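PDB 3K49: mRNA-binding protein PUF3 from Saccharomyces cerevisiae, which binds recognition sites in the 3'-UTRs of mRNAs encoding mitochondrial proteins, promotes decay of COX17 mRNA, and regulates mitochondrial biogenesis, motility and morphology. Local coordinates for residues Gln245-Ile248 and Glu249-Asn253; Leu282-Ser285 and Lys286-Arg290; Pro303-Leu306 and Met307-Asp310; Gln318-Val321 and Asn322-Glu325; Lys330-Val333 and Ile334-Ala338. All coordinates share one frame; numbering follows the deposited sequence.

In an all-helical Pumilio array, short local contacts succeed one another along the chain, and the five described here illustrate this near the C-terminal end of the arc. They are arranged in series: each closes before the next opens, and none nests in or crosses another. Contact 1 lies on helix 238-252, across the boundary of Pumilio 6 and 7. Contact 2 rounds off helix 277-284 and leads into a loop. Contact 3 covers helix 303-308 and the turn that follows, contact 4 ends helix 313-323, and contact 5 is a mid-helix stretch of 326-345. In space, 282-290 joins them, touching contacts 1, 3, 4 and 5; contact 5 also packs against contacts 3 and 4.

Contact 1 (Gln245-Ile248 and Glu249-Asn253); sequences QEII and ETVAN
Q245 and E249 meet one turn apart because the glutamine, its CG anti to the backbone N, bends at chi2 (64°) while the glutamate, its CG anti to the carbonyl carbon, runs out extended. The two chains cross at about a right angle, with amide and carboxylate planes 83° apart. Q245 NE2 donates to E249 OE2 at 3.1 Å; the oxygen lies nearly in the plane of the amide, yet the nitrogen approaches from above the carboxylate, 51° out of its plane. The other end of the amide is held too, Q245 OE1 accepting from Q279.

One residue further along the helix, T250 OG1 turns back beside its own backbone N and reaches E246 O at 2.5 Å. That carbonyl also receives T250 N at 3.0 Å, so two donors from one residue share it. On the buried side I247 CG2 lies 4.2 Å from V251 CG2, and V251 CG2 also rests on I247 O at 3.0 Å.

Apolar groups join the segment to its neighbours in the array: I247 packs on helix 222-230, I247 and V251 on helix 213-218, V251 on helix 264-274, and I248 and A252 on helix 277-284.

Contact 2 (Leu282-Ser285 and Lys286-Arg290); sequences LIIS and KILPR
I284 O accepts two backbone donors, I287 N and L288 N, each at 2.9 Å, and K286 N reaches I283 O at 3.2 Å, so the last turn mixes three-residue and four-residue bonds as the helix gives out. The two donors to I284 O arrive from different directions: L288 N comes almost straight on, I287 N from above the carbonyl plane. Over this turn, I284 CG2 meets the branch point of L288, CG, at 3.7 Å, the side chains crossing at a slant.

At the solvent side S285 OG folds back between its own N and carbonyl carbon and donates to L282 O at 3.0 Å, from 55° above that carbonyl's plane. K286, bent at chi2, lays its CG 3.6 Å from the same L282 O. I287 meanwhile turns into the interior, against M304 and M307 of helix 303-308.

The switch to three-residue bonds, with I284 O shared, marks the C-terminal end of helix 277-284 in this alpha-solenoid; it closes Pumilio 7 and starts the linker to Pumilio 8.

Contact 3 (Pro303-Leu306 and Met307-Asp310); sequences PMIL and MIKD. With nucleotides of chain B.
I305 and K309 touch along a short helix whose backbone bonds supply the polar part of the contact. M307 N donates to P303 O at 2.9 Å, I308 N to M304 O at 2.8 Å in a nearly straight bond (167°), and K309 N to I305 O at a longer 3.3 Å.

Among apolar groups, I305 CD1 meets I308 CD1 at 4.1 Å, while I305 CG2 lies 3.6 Å from CE of the extended K309, whose aliphatic part passes obliquely by. I308 has its CG1 beside the backbone N (chi1 -58°), which sets that carbon 3.1 Å from M304 O. Cutting this side chain back to an alanine is likely to open a gap beside M304 O and to cost I305 CD1 the methyl it meets here, along with part of the packing on Y339.

Toward the RNA, K309 O approaches N4 of C1 of chain B at 3.3 Å, consistent with the 5' cytosine pocket of Puf3. D310 caps the following helix, its OD2 accepting from A313 N.

Neighbours cover the inner side of the helix: M304 and I308 pack on helix 326-345, M307 on helix 313-323 and on I287, and P303 on helix 255-259.

Contact 4 (Gln318-Val321 and Asn322-Glu325); sequences QKLV and NVSE. With nucleotides of chain B.
S324 and L320 join at the C-terminal end of helix 313-323, a helix of Pumilio 8 that presents side chains to RNA in the manner of PUF repeats. With chi1 at -84°, S324 OG donates a hydrogen bond to L320 O at 2.5 Å, coming from 48° above the carbonyl plane. Replacing the serine with an alanine would probably leave that carbonyl without its hydroxyl donor and the helix end less firmly closed.

V323 sets CG2 between its own N and carbonyl carbon, and this methyl lies 3.2 Å from K319 O and 4.2 Å from L320 CD2. K319 itself leads away, bent at chi2, to a salt bridge with E269.

At the other end of the segment Q318, extended beyond CG, carries its amide to the base. The amide nitrogen is also tied to N314 OD1, which probably fixes its rotation and aims an N-H at the nucleotide: Q318 NE2 donates to O4 of U3 of chain B at 2.7 Å, with an N-H...O angle of 156°.

Contact 5 (Lys330-Val333 and Ile334-Ala338); sequences KLIV and IAIRA
R337 N donates to V333 O at 2.9 Å with an almost linear N-H...O (172°), the shortest and straightest backbone bond across this turn. I336 N to I332 O at 3.2 Å and A335 N to L331 O at 3.3 Å continue the same four-residue spacing, with donors tilted moderately from the carbonyl planes.

The two residues of the first bond also meet by their side chains, which run side by side in the same direction. V333 CG1 is anti to the backbone N (chi1 175°), and R337 is stretched out as far as NE, so the methyl comes to lie over one face of the guanidinium, 3.4 Å above its plane and off-centre, near the edge of the group. Its nearest atom there is R337 NH1, 3.5 Å from V333 CG1.

On the buried side I332 and I336 also lie alongside one another, with I332 CG2 3.8 Å from I336 CD1. I336 CG1 settles 3.0 Å from I332 O. These isoleucines continue inward: I332 meets L288 and L320, and I336 meets V321 and L360.

The helix is amphipathic, with I332 and I336 inward and K330 and R337 exposed, and it packs as one of the stacked helices of the Pumilio alpha-solenoid; it starts within Pumilio 8 and runs beyond it.

Contact 1 (Gln245-Ile248 and Glu249-Asn253)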
loop_
_atom_site.group_PDB
_atom_site.type_symbol
_atom_site.label_atom_id
_atom_site.label_comp_id
_atom_site.label_asym_id
_atom_site.label_seq_id
_atom_site.Cartn_x
_atom_site.Cartn_y
_atom_site.Cartn_z
ATOM N N GLN A 245 17.620 -13.563 -2.865
ATOM C CA GLN A 245 18.085 -14.942 -2.858
ATOM C C GLN A 245 17.773 -15.659 -1.527
ATOM O O GLN A 245 17.249 -16.774 -1.529
ATOM C CB GLN A 245 19.585 -15.000 -3.182
ATOM C CG GLN A 245 20.168 -16.419 -3.277
ATOM C CD GLN A 245 19.576 -17.232 -4.423
ATOM O OE1 GLN A 245 19.175 -16.679 -5.439
ATOM N NE2 GLN A 245 19.520 -18.547 -4.258
ATOM N N GLU A 246 18.080 -15.020 -0.395
ATOM C CA GLU A 246 17.768 -15.598 0.923
ATOM C C GLU A 246 16.279 -15.840 1.103
ATOM O O GLU A 246 15.870 -16.681 1.896
ATOM C CB GLU A 246 18.273 -14.704 2.066
ATOM C CG GLU A 246 19.633 -14.074 1.774
ATOM C CD GLU A 246 19.966 -12.892 2.670
ATOM O OE1 GLU A 246 19.951 -13.059 3.914
ATOM O OE2 GLU A 246 20.251 -11.802 2.119
ATOM N N ILE A 247 15.461 -15.079 0.388
ATOM C CA ILE A 247 14.024 -15.253 0.499
ATOM C C ILE A 247 13.639 -16.499 -0.274
ATOM O O ILE A 247 12.932 -17.357 0.242
ATOM C CB ILE A 247 13.246 -14.032 -0.010
ATOM C CG1 ILE A 247 13.512 -12.819 0.883
ATOM C CG2 ILE A 247 11.770 -14.344 -0.037
ATOM C CD1 ILE A 247 13.200 -11.477 0.224
ATOM N N ILE A 248 14.126 -16.597 -1.506
ATOM C CA ILE A 248 13.944 -17.790 -2.313
ATOM C C ILE A 248 14.482 -19.040 -1.586
ATOM O O ILE A 248 13.802 -20.067 -1.461
ATOM C CB ILE A 248 14.693 -17.661 -3.649
ATOM C CG1 ILE A 248 14.177 -16.464 -4.454
ATOM C CG2 ILE A 248 14.562 -18.938 -4.449
ATOM C CD1 ILE A 248 12.698 -16.538 -4.807
ATOM N N GLU A 249 15.718 -18.952 -1.111
ATOM C CA GLU A 249 16.330 -20.083 -0.429
ATOM C C GLU A 249 15.486 -20.481 0.757
ATOM O O GLU A 249 15.248 -21.665 0.958
ATOM C CB GLU A 249 17.767 -19.775 -0.012
ATOM C CG GLU A 249 18.724 -19.722 -1.195
ATOM C CD GLU A 249 20.013 -18.970 -0.881
ATOM O OE1 GLU A 249 20.045 -18.212 0.117
ATOM O OE2 GLU A 249 20.997 -19.132 -1.643
ATOM N N THR A 250 14.995 -19.497 1.509
ATOM C CA THR A 250 14.186 -19.794 2.687
ATOM C C THR A 250 12.859 -20.406 2.297
ATOM O O THR A 250 12.381 -21.316 2.965
ATOM C CB THR A 250 13.937 -18.559 3.556
ATOM O OG1 THR A 250 15.189 -17.992 3.957
ATOM C CG2 THR A 250 13.156 -18.948 4.794
ATOM N N VAL A 251 12.268 -19.913 1.210
ATOM C CA VAL A 251 11.013 -20.474 0.719
ATOM C C VAL A 251 11.247 -21.886 0.176
ATOM O O VAL A 251 10.406 -22.776 0.334
ATOM C CB VAL A 251 10.371 -19.616 -0.389
ATOM C CG1 VAL A 251 9.084 -20.269 -0.866
ATOM C CG2 VAL A 251 10.101 -18.206 0.102
ATOM N N ALA A 252 12.391 -22.088 -0.469
ATOM C CA ALA A 252 12.751 -23.412 -0.942
ATOM C C ALA A 252 12.769 -24.417 0.223
ATOM O O ALA A 252 12.144 -25.479 0.157
ATOM C CB ALA A 252 14.089 -23.372 -1.647
ATOM N N ASN A 253 13.461 -24.068 1.301
ATOM C CA ASN A 253 13.582 -24.963 2.453
ATOM C C ASN A 253 12.252 -25.289 3.153
ATOM O O ASN A 253 12.188 -26.199 3.987
ATOM C CB ASN A 253 14.560 -24.385 3.475
ATOM C CG ASN A 253 15.951 -24.191 2.911
ATOM O OD1 ASN A 253 16.392 -24.949 2.043
ATOM N ND2 ASN A 253 16.659 -23.175 3.408
#

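Contact 2 (Leu282-Ser285 and Lys286-Arg290)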
loop_
_atom_site.group_PDB
_atom_site.type_symbol
_atom_site.label_atom_id
_atom_site.label_comp_id
_atom_site.label_asym_id
_atom_site.label_seq_id
_atom_site.Cartn_x
_atom_site.Cartn_y
_atom_site.Cartn_z
ATOM N N LEU A 282 14.692 -23.938 -8.417
ATOM C CA LEU A 282 15.075 -24.275 -7.052
ATOM C C LEU A 282 13.859 -24.579 -6.178
ATOM O O LEU A 282 13.892 -25.481 -5.344
ATOM C CB LEU A 282 15.880 -23.134 -6.440
ATOM C CG LEU A 282 16.435 -23.452 -5.062
ATOM C CD1 LEU A 282 16.978 -24.857 -5.079
ATOM C CD2 LEU A 282 17.508 -22.443 -4.673
ATOM N N ILE A 283 12.786 -23.821 -6.365
ATOM C CA ILE A 283 11.589 -24.004 -5.563
ATOM C C ILE A 283 10.744 -25.166 -6.068
ATOM O O ILE A 283 10.196 -25.937 -5.282
ATOM C CB ILE A 283 10.732 -22.722 -5.553
ATOM C CG1 ILE A 283 11.490 -21.578 -4.879
ATOM C CG2 ILE A 283 9.384 -22.971 -4.883
ATOM C CD1 ILE A 283 10.828 -20.234 -5.070
ATOM N N ILE A 284 10.626 -25.277 -7.385
ATOM C CA ILE A 284 9.756 -26.280 -7.987
ATOM C C ILE A 284 10.351 -27.679 -7.848
ATOM O O ILE A 284 9.627 -28.670 -7.772
ATOM C CB ILE A 284 9.484 -25.953 -9.460
ATOM C CG1 ILE A 284 8.886 -24.548 -9.569
ATOM C CG2 ILE A 284 8.560 -26.996 -10.080
ATOM C CD1 ILE A 284 8.609 -24.094 -10.975
ATOM N N SER A 285 11.676 -27.748 -7.792
ATOM C CA SER A 285 12.373 -29.019 -7.625
ATOM C C SER A 285 12.097 -29.647 -6.261
ATOM O O SER A 285 12.557 -30.753 -5.969
ATOM C CB SER A 285 13.880 -28.835 -7.825
ATOM O OG SER A 285 14.453 -28.089 -6.767
ATOM N N LYS A 286 11.343 -28.939 -5.427
ATOM C CA LYS A 286 10.981 -29.440 -4.108
ATOM C C LYS A 286 9.649 -30.177 -4.166
ATOM O O LYS A 286 9.341 -30.995 -3.299
ATOM C CB LYS A 286 10.895 -28.285 -3.104
ATOM C CG LYS A 286 12.185 -27.496 -2.955
ATOM C CD LYS A 286 13.254 -28.320 -2.256
ATOM C CE LYS A 286 14.528 -27.513 -2.054
ATOM N NZ LYS A 286 15.448 -28.185 -1.093
ATOM N N ILE A 287 8.867 -29.890 -5.201
ATOM C CA ILE A 287 7.508 -30.403 -5.295
ATOM C C ILE A 287 7.334 -31.355 -6.466
ATOM O O ILE A 287 6.437 -32.195 -6.464
ATOM C CB ILE A 287 6.501 -29.251 -5.446
ATOM C CG1 ILE A 287 6.711 -28.217 -4.344
ATOM C CG2 ILE A 287 5.073 -29.773 -5.406
ATOM C CD1 ILE A 287 5.718 -27.086 -4.407
ATOM N N LEU A 288 8.194 -31.216 -7.467
ATOM C CA LEU A 288 8.111 -32.034 -8.673
ATOM C C LEU A 288 8.293 -33.523 -8.411
ATOM O O LEU A 288 9.292 -33.932 -7.812
ATOM C CB LEU A 288 9.139 -31.568 -9.700
ATOM C CG LEU A 288 8.597 -30.597 -10.742
ATOM C CD1 LEU A 288 9.594 -30.460 -11.868
ATOM C CD2 LEU A 288 7.257 -31.096 -11.261
ATOM N N PRO A 289 7.316 -34.336 -8.852
ATOM C CA PRO A 289 7.432 -35.800 -8.857
ATOM C C PRO A 289 8.621 -36.234 -9.715
ATOM O O PRO A 289 8.813 -35.719 -10.817
ATOM C CB PRO A 289 6.110 -36.249 -9.498
ATOM C CG PRO A 289 5.580 -35.004 -10.199
ATOM C CD PRO A 289 5.974 -33.906 -9.281
ATOM N N ARG A 290 9.410 -37.175 -9.213
ATOM C CA ARG A 290 10.693 -37.501 -9.834
ATOM C C ARG A 290 10.612 -37.863 -11.323
ATOM O O ARG A 290 11.530 -37.561 -12.089
ATOM C CB ARG A 290 11.418 -38.586 -9.028
ATOM C CG ARG A 290 11.711 -38.154 -7.591
ATOM C CD ARG A 290 12.391 -39.238 -6.772
ATOM N NE ARG A 290 12.517 -38.834 -5.374
ATOM C CZ ARG A 290 13.013 -39.601 -4.407
ATOM N NH1 ARG A 290 13.439 -40.827 -4.676
ATOM N NH2 ARG A 290 13.083 -39.138 -3.165
#

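Contact 3 (Pro303-Leu306 and Met307-Asp310)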
loop_
_atom_site.group_PDB
_atom_site.type_symbol
_atom_site.label_atom_id
_atom_site.label_comp_id
_atom_site.label_asym_id
_atom_site.label_seq_id
_atom_site.Cartn_x
_atom_site.Cartn_y
_atom_site.Cartn_z
ATOM N N PRO A 303 4.498 -34.025 -1.391
ATOM C CA PRO A 303 4.283 -32.574 -1.416
ATOM C C PRO A 303 3.065 -32.160 -2.238
ATOM O O PRO A 303 2.148 -31.539 -1.690
ATOM C CB PRO A 303 5.570 -32.055 -2.053
ATOM C CG PRO A 303 6.603 -33.025 -1.577
ATOM C CD PRO A 303 5.925 -34.368 -1.514
ATOM N N MET A 304 3.058 -32.512 -3.522
ATOM C CA MET A 304 1.967 -32.168 -4.433
ATOM C C MET A 304 0.596 -32.421 -3.829
ATOM O O MET A 304 -0.253 -31.528 -3.803
ATOM C CB MET A 304 2.088 -32.971 -5.722
ATOM C CG MET A 304 3.248 -32.558 -6.597
ATOM S SD MET A 304 2.822 -31.117 -7.591
ATOM C CE MET A 304 1.370 -31.741 -8.435
ATOM N N ILE A 305 0.383 -33.641 -3.346
ATOM C CA ILE A 305 -0.931 -34.055 -2.869
ATOM C C ILE A 305 -1.320 -33.362 -1.572
ATOM O O ILE A 305 -2.482 -33.000 -1.381
ATOM C CB ILE A 305 -0.993 -35.572 -2.632
ATOM C CG1 ILE A 305 -0.629 -36.328 -3.909
ATOM C CG2 ILE A 305 -2.373 -35.977 -2.136
ATOM C CD1 ILE A 305 -1.544 -36.033 -5.074
ATOM N N LEU A 306 -0.352 -33.186 -0.677
ATOM C CA LEU A 306 -0.587 -32.432 0.550
ATOM C C LEU A 306 -0.998 -31.011 0.188
ATOM O O LEU A 306 -1.776 -30.377 0.894
ATOM C CB LEU A 306 0.673 -32.378 1.406
ATOM C CG LEU A 306 1.122 -33.636 2.140
ATOM C CD1 LEU A 306 2.481 -33.386 2.775
ATOM C CD2 LEU A 306 0.102 -34.050 3.189
ATOM N N MET A 307 -0.459 -30.519 -0.921
ATOM C CA MET A 307 -0.721 -29.162 -1.372
ATOM C C MET A 307 -2.078 -29.027 -2.068
ATOM O O MET A 307 -2.858 -28.137 -1.730
ATOM C CB MET A 307 0.427 -28.663 -2.257
ATOM C CG MET A 307 1.662 -28.278 -1.448
ATOM S SD MET A 307 3.076 -27.802 -2.446
ATOM C CE MET A 307 2.406 -26.409 -3.359
ATOM N N ILE A 308 -2.363 -29.917 -3.016
ATOM C CA ILE A 308 -3.648 -29.912 -3.714
ATOM C C ILE A 308 -4.839 -29.923 -2.759
ATOM O O ILE A 308 -5.883 -29.334 -3.047
ATOM C CB ILE A 308 -3.788 -31.114 -4.660
ATOM C CG1 ILE A 308 -2.651 -31.124 -5.680
ATOM C CG2 ILE A 308 -5.131 -31.078 -5.371
ATOM C CD1 ILE A 308 -2.662 -32.344 -6.583
ATOM N N LYS A 309 -4.679 -30.589 -1.621
ATOM C CA LYS A 309 -5.779 -30.769 -0.677
ATOM C C LYS A 309 -5.907 -29.631 0.335
ATOM O O LYS A 309 -6.864 -29.591 1.114
ATOM C CB LYS A 309 -5.615 -32.085 0.085
ATOM C CG LYS A 309 -5.754 -33.327 -0.776
ATOM C CD LYS A 309 -5.587 -34.591 0.044
ATOM C CE LYS A 309 -5.731 -35.833 -0.818
ATOM N NZ LYS A 309 -5.573 -37.083 -0.028
ATOM N N ASP A 310 -4.943 -28.717 0.341
ATOM C CA ASP A 310 -4.925 -27.645 1.334
ATOM C C ASP A 310 -5.577 -26.363 0.820
ATOM O O ASP A 310 -5.448 -26.009 -0.357
ATOM C CB ASP A 310 -3.499 -27.357 1.804
ATOM C CG ASP A 310 -3.427 -26.158 2.726
ATOM O OD1 ASP A 310 -4.134 -26.153 3.756
ATOM O OD2 ASP A 310 -2.665 -25.214 2.418
ATOM O "O5'" C B 1 -14.773 -24.121 3.906
ATOM C "C5'" C B 1 -15.339 -24.776 2.765
ATOM C "C4'" C B 1 -15.288 -23.826 1.595
ATOM O "O4'" C B 1 -13.932 -23.720 1.093
ATOM C "C3'" C B 1 -16.049 -24.277 0.359
ATOM O "O3'" C B 1 -16.446 -23.173 -0.468
ATOM C "C2'" C B 1 -15.065 -25.189 -0.369
ATOM O "O2'" C B 1 -15.385 -25.363 -1.741
ATOM C "C1'" C B 1 -13.768 -24.407 -0.149
ATOM N N1 C B 1 -12.545 -25.240 -0.059
ATOM C C2 C B 1 -11.806 -25.585 -1.164
ATOM O O2 C B 1 -12.143 -25.190 -2.291
ATOM N N3 C B 1 -10.709 -26.363 -0.933
ATOM C C4 C B 1 -10.364 -26.752 0.301
ATOM N N4 C B 1 -9.265 -27.497 0.420
ATOM C C5 C B 1 -11.125 -26.385 1.434
ATOM C C6 C B 1 -12.181 -25.640 1.176
#

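Contact 4 (Gln318-Val321 and Asn322-Glu325)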
loop_
_atom_site.group_PDB
_atom_site.type_symbol
_atom_site.label_atom_id
_atom_site.label_comp_id
_atom_site.label_asym_id
_atom_site.label_seq_id
_atom_site.Cartn_x
_atom_site.Cartn_y
_atom_site.Cartn_z
ATOM N N GLN A 318 -1.999 -24.093 -8.610
ATOM C CA GLN A 318 -2.526 -23.387 -9.773
ATOM C C GLN A 318 -1.455 -22.470 -10.362
ATOM O O GLN A 318 -1.182 -22.501 -11.566
ATOM C CB GLN A 318 -3.758 -22.561 -9.393
ATOM C CG GLN A 318 -4.819 -23.328 -8.625
ATOM C CD GLN A 318 -6.074 -22.515 -8.395
ATOM O OE1 GLN A 318 -6.442 -21.682 -9.223
ATOM N NE2 GLN A 318 -6.740 -22.750 -7.270
ATOM N N LYS A 319 -0.849 -21.664 -9.497
ATOM C CA LYS A 319 0.209 -20.750 -9.898
ATOM C C LYS A 319 1.337 -21.489 -10.617
ATOM O O LYS A 319 1.823 -21.037 -11.657
ATOM C CB LYS A 319 0.759 -20.019 -8.675
ATOM C CG LYS A 319 1.482 -18.714 -8.984
ATOM C CD LYS A 319 0.493 -17.612 -9.350
ATOM C CE LYS A 319 1.154 -16.238 -9.379
ATOM N NZ LYS A 319 0.798 -15.397 -8.196
ATOM N N LEU A 320 1.751 -22.625 -10.064
ATOM C CA LEU A 320 2.831 -23.405 -10.668
ATOM C C LEU A 320 2.479 -23.857 -12.077
ATOM O O LEU A 320 3.310 -23.820 -12.983
ATOM C CB LEU A 320 3.176 -24.615 -9.809
ATOM C CG LEU A 320 4.220 -24.385 -8.717
ATOM C CD1 LEU A 320 4.511 -25.685 -7.975
ATOM C CD2 LEU A 320 5.497 -23.794 -9.305
ATOM N N VAL A 321 1.241 -24.299 -12.248
ATOM C CA VAL A 321 0.742 -24.684 -13.558
ATOM C C VAL A 321 1.084 -23.618 -14.604
ATOM O O VAL A 321 1.606 -23.933 -15.674
ATOM C CB VAL A 321 -0.783 -24.908 -13.518
ATOM C CG1 VAL A 321 -1.349 -25.072 -14.930
ATOM C CG2 VAL A 321 -1.117 -26.102 -12.647
ATOM N N ASN A 322 0.806 -22.357 -14.272
ATOM C CA ASN A 322 1.035 -21.229 -15.174
ATOM C C ASN A 322 2.499 -20.895 -15.445
ATOM O O ASN A 322 2.894 -20.699 -16.591
ATOM C CB ASN A 322 0.338 -19.990 -14.628
ATOM C CG ASN A 322 -1.161 -20.168 -14.531
ATOM O OD1 ASN A 322 -1.748 -20.961 -15.273
ATOM N ND2 ASN A 322 -1.794 -19.431 -13.616
ATOM N N VAL A 323 3.296 -20.821 -14.386
ATOM C CA VAL A 323 4.680 -20.381 -14.499
ATOM C C VAL A 323 5.632 -21.529 -14.831
ATOM O O VAL A 323 6.850 -21.348 -14.876
ATOM C CB VAL A 323 5.146 -19.709 -13.192
ATOM C CG1 VAL A 323 4.370 -18.424 -12.949
ATOM C CG2 VAL A 323 4.970 -20.664 -12.013
ATOM N N SER A 324 5.073 -22.709 -15.069
ATOM C CA SER A 324 5.884 -23.898 -15.294
ATOM C C SER A 324 6.423 -24.057 -16.721
ATOM O O SER A 324 5.696 -23.905 -17.704
ATOM C CB SER A 324 5.105 -25.145 -14.892
ATOM O OG SER A 324 5.210 -25.380 -13.503
ATOM N N GLU A 325 7.710 -24.378 -16.807
ATOM C CA GLU A 325 8.372 -24.689 -18.069
ATOM C C GLU A 325 8.028 -26.107 -18.534
ATOM O O GLU A 325 7.652 -26.960 -17.731
ATOM C CB GLU A 325 9.885 -24.538 -17.899
ATOM C CG GLU A 325 10.723 -25.325 -18.884
ATOM C CD GLU A 325 12.061 -25.712 -18.299
ATOM O OE1 GLU A 325 12.261 -25.469 -17.087
ATOM O OE2 GLU A 325 12.904 -26.262 -19.043
ATOM P P U B 3 -15.340 -19.198 -4.772
ATOM O OP1 U B 3 -16.191 -18.061 -4.348
ATOM O OP2 U B 3 -14.517 -19.080 -6.000
ATOM O "O5'" U B 3 -14.388 -19.596 -3.546
ATOM C "C5'" U B 3 -14.927 -19.991 -2.285
ATOM C "C4'" U B 3 -13.815 -20.425 -1.347
ATOM O "O4'" U B 3 -13.213 -21.660 -1.822
ATOM C "C3'" U B 3 -12.648 -19.455 -1.217
ATOM O "O3'" U B 3 -12.940 -18.469 -0.230
ATOM C "C2'" U B 3 -11.511 -20.377 -0.781
ATOM O "O2'" U B 3 -11.536 -20.657 0.608
ATOM C "C1'" U B 3 -11.811 -21.631 -1.593
ATOM N N1 U B 3 -11.128 -21.699 -2.904
ATOM C C2 U B 3 -9.893 -22.312 -2.967
ATOM O O2 U B 3 -9.332 -22.782 -1.996
ATOM N N3 U B 3 -9.331 -22.355 -4.214
ATOM C C4 U B 3 -9.862 -21.859 -5.386
ATOM O O4 U B 3 -9.254 -22.011 -6.445
ATOM C C5 U B 3 -11.140 -21.227 -5.237
ATOM C C6 U B 3 -11.714 -21.170 -4.033
#

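Contact 5 (Lys330-Val333 and Ile334-Ala338)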
loop_
_atom_site.group_PDB
_atom_site.type_symbol
_atom_site.label_atom_id
_atom_site.label_comp_id
_atom_site.label_asym_id
_atom_site.label_seq_id
_atom_site.Cartn_x
_atom_site.Cartn_y
_atom_site.Cartn_z
ATOM N N LYS A 330 5.055 -30.404 -17.423
ATOM C CA LYS A 330 4.616 -31.713 -17.885
ATOM C C LYS A 330 4.192 -32.590 -16.708
ATOM O O LYS A 330 3.070 -33.107 -16.671
ATOM C CB LYS A 330 5.747 -32.388 -18.669
ATOM C CG LYS A 330 5.316 -33.575 -19.522
ATOM C CD LYS A 330 6.408 -33.968 -20.518
ATOM C CE LYS A 330 5.902 -34.967 -21.554
ATOM N NZ LYS A 330 6.868 -35.166 -22.678
ATOM N N LEU A 331 5.095 -32.738 -15.742
ATOM C CA LEU A 331 4.874 -33.626 -14.603
ATOM C C LEU A 331 3.782 -33.117 -13.665
ATOM O O LEU A 331 3.059 -33.903 -13.052
ATOM C CB LEU A 331 6.178 -33.824 -13.827
ATOM C CG LEU A 331 7.446 -33.913 -14.683
ATOM C CD1 LEU A 331 8.673 -34.152 -13.809
ATOM C CD2 LEU A 331 7.322 -34.994 -15.751
ATOM N N ILE A 332 3.664 -31.798 -13.559
ATOM C CA ILE A 332 2.704 -31.192 -12.649
ATOM C C ILE A 332 1.272 -31.450 -13.105
ATOM O O ILE A 332 0.393 -31.773 -12.298
ATOM C CB ILE A 332 2.958 -29.674 -12.499
ATOM C CG1 ILE A 332 4.286 -29.438 -11.772
ATOM C CG2 ILE A 332 1.802 -28.999 -11.763
ATOM C CD1 ILE A 332 4.692 -27.994 -11.662
ATOM N N VAL A 333 1.043 -31.311 -14.404
ATOM C CA VAL A 333 -0.295 -31.459 -14.959
ATOM C C VAL A 333 -0.818 -32.869 -14.747
ATOM O O VAL A 333 -1.910 -33.075 -14.213
ATOM C CB VAL A 333 -0.318 -31.153 -16.467
ATOM C CG1 VAL A 333 -1.696 -31.433 -17.046
ATOM C CG2 VAL A 333 0.095 -29.711 -16.724
ATOM N N ILE A 334 -0.023 -33.839 -15.174
ATOM C CA ILE A 334 -0.411 -35.237 -15.091
ATOM C C ILE A 334 -0.728 -35.653 -13.661
ATOM O O ILE A 334 -1.675 -36.403 -13.423
ATOM C CB ILE A 334 0.696 -36.160 -15.628
ATOM C CG1 ILE A 334 0.912 -35.925 -17.123
ATOM C CG2 ILE A 334 0.350 -37.616 -15.354
ATOM C CD1 ILE A 334 2.137 -36.616 -17.678
ATOM N N ALA A 335 0.065 -35.163 -12.710
ATOM C CA ALA A 335 -0.175 -35.445 -11.296
ATOM C C ALA A 335 -1.548 -34.944 -10.866
ATOM O O ALA A 335 -2.286 -35.641 -10.165
ATOM C CB ALA A 335 0.908 -34.824 -10.441
ATOM N N ILE A 336 -1.886 -33.732 -11.300
ATOM C CA ILE A 336 -3.160 -33.118 -10.955
ATOM C C ILE A 336 -4.302 -33.911 -11.562
ATOM O O ILE A 336 -5.282 -34.228 -10.886
ATOM C CB ILE A 336 -3.237 -31.654 -11.438
ATOM C CG1 ILE A 336 -2.051 -30.857 -10.897
ATOM C CG2 ILE A 336 -4.539 -31.019 -10.997
ATOM C CD1 ILE A 336 -1.988 -29.443 -11.387
ATOM N N ARG A 337 -4.170 -34.231 -12.844
ATOM C CA ARG A 337 -5.170 -35.032 -13.538
ATOM C C ARG A 337 -5.413 -36.338 -12.791
ATOM O O ARG A 337 -6.556 -36.760 -12.598
ATOM C CB ARG A 337 -4.725 -35.315 -14.973
ATOM C CG ARG A 337 -4.942 -34.161 -15.940
ATOM C CD ARG A 337 -4.136 -34.373 -17.220
ATOM N NE ARG A 337 -4.500 -33.433 -18.281
ATOM C CZ ARG A 337 -3.751 -33.192 -19.354
ATOM N NH1 ARG A 337 -2.592 -33.816 -19.507
ATOM N NH2 ARG A 337 -4.159 -32.322 -20.273
ATOM N N ALA A 338 -4.329 -36.966 -12.359
ATOM C CA ALA A 338 -4.414 -38.207 -11.602
ATOM C C ALA A 338 -5.220 -38.050 -10.315
ATOM O O ALA A 338 -6.037 -38.907 -9.982
ATOM C CB ALA A 338 -3.023 -38.730 -11.292
#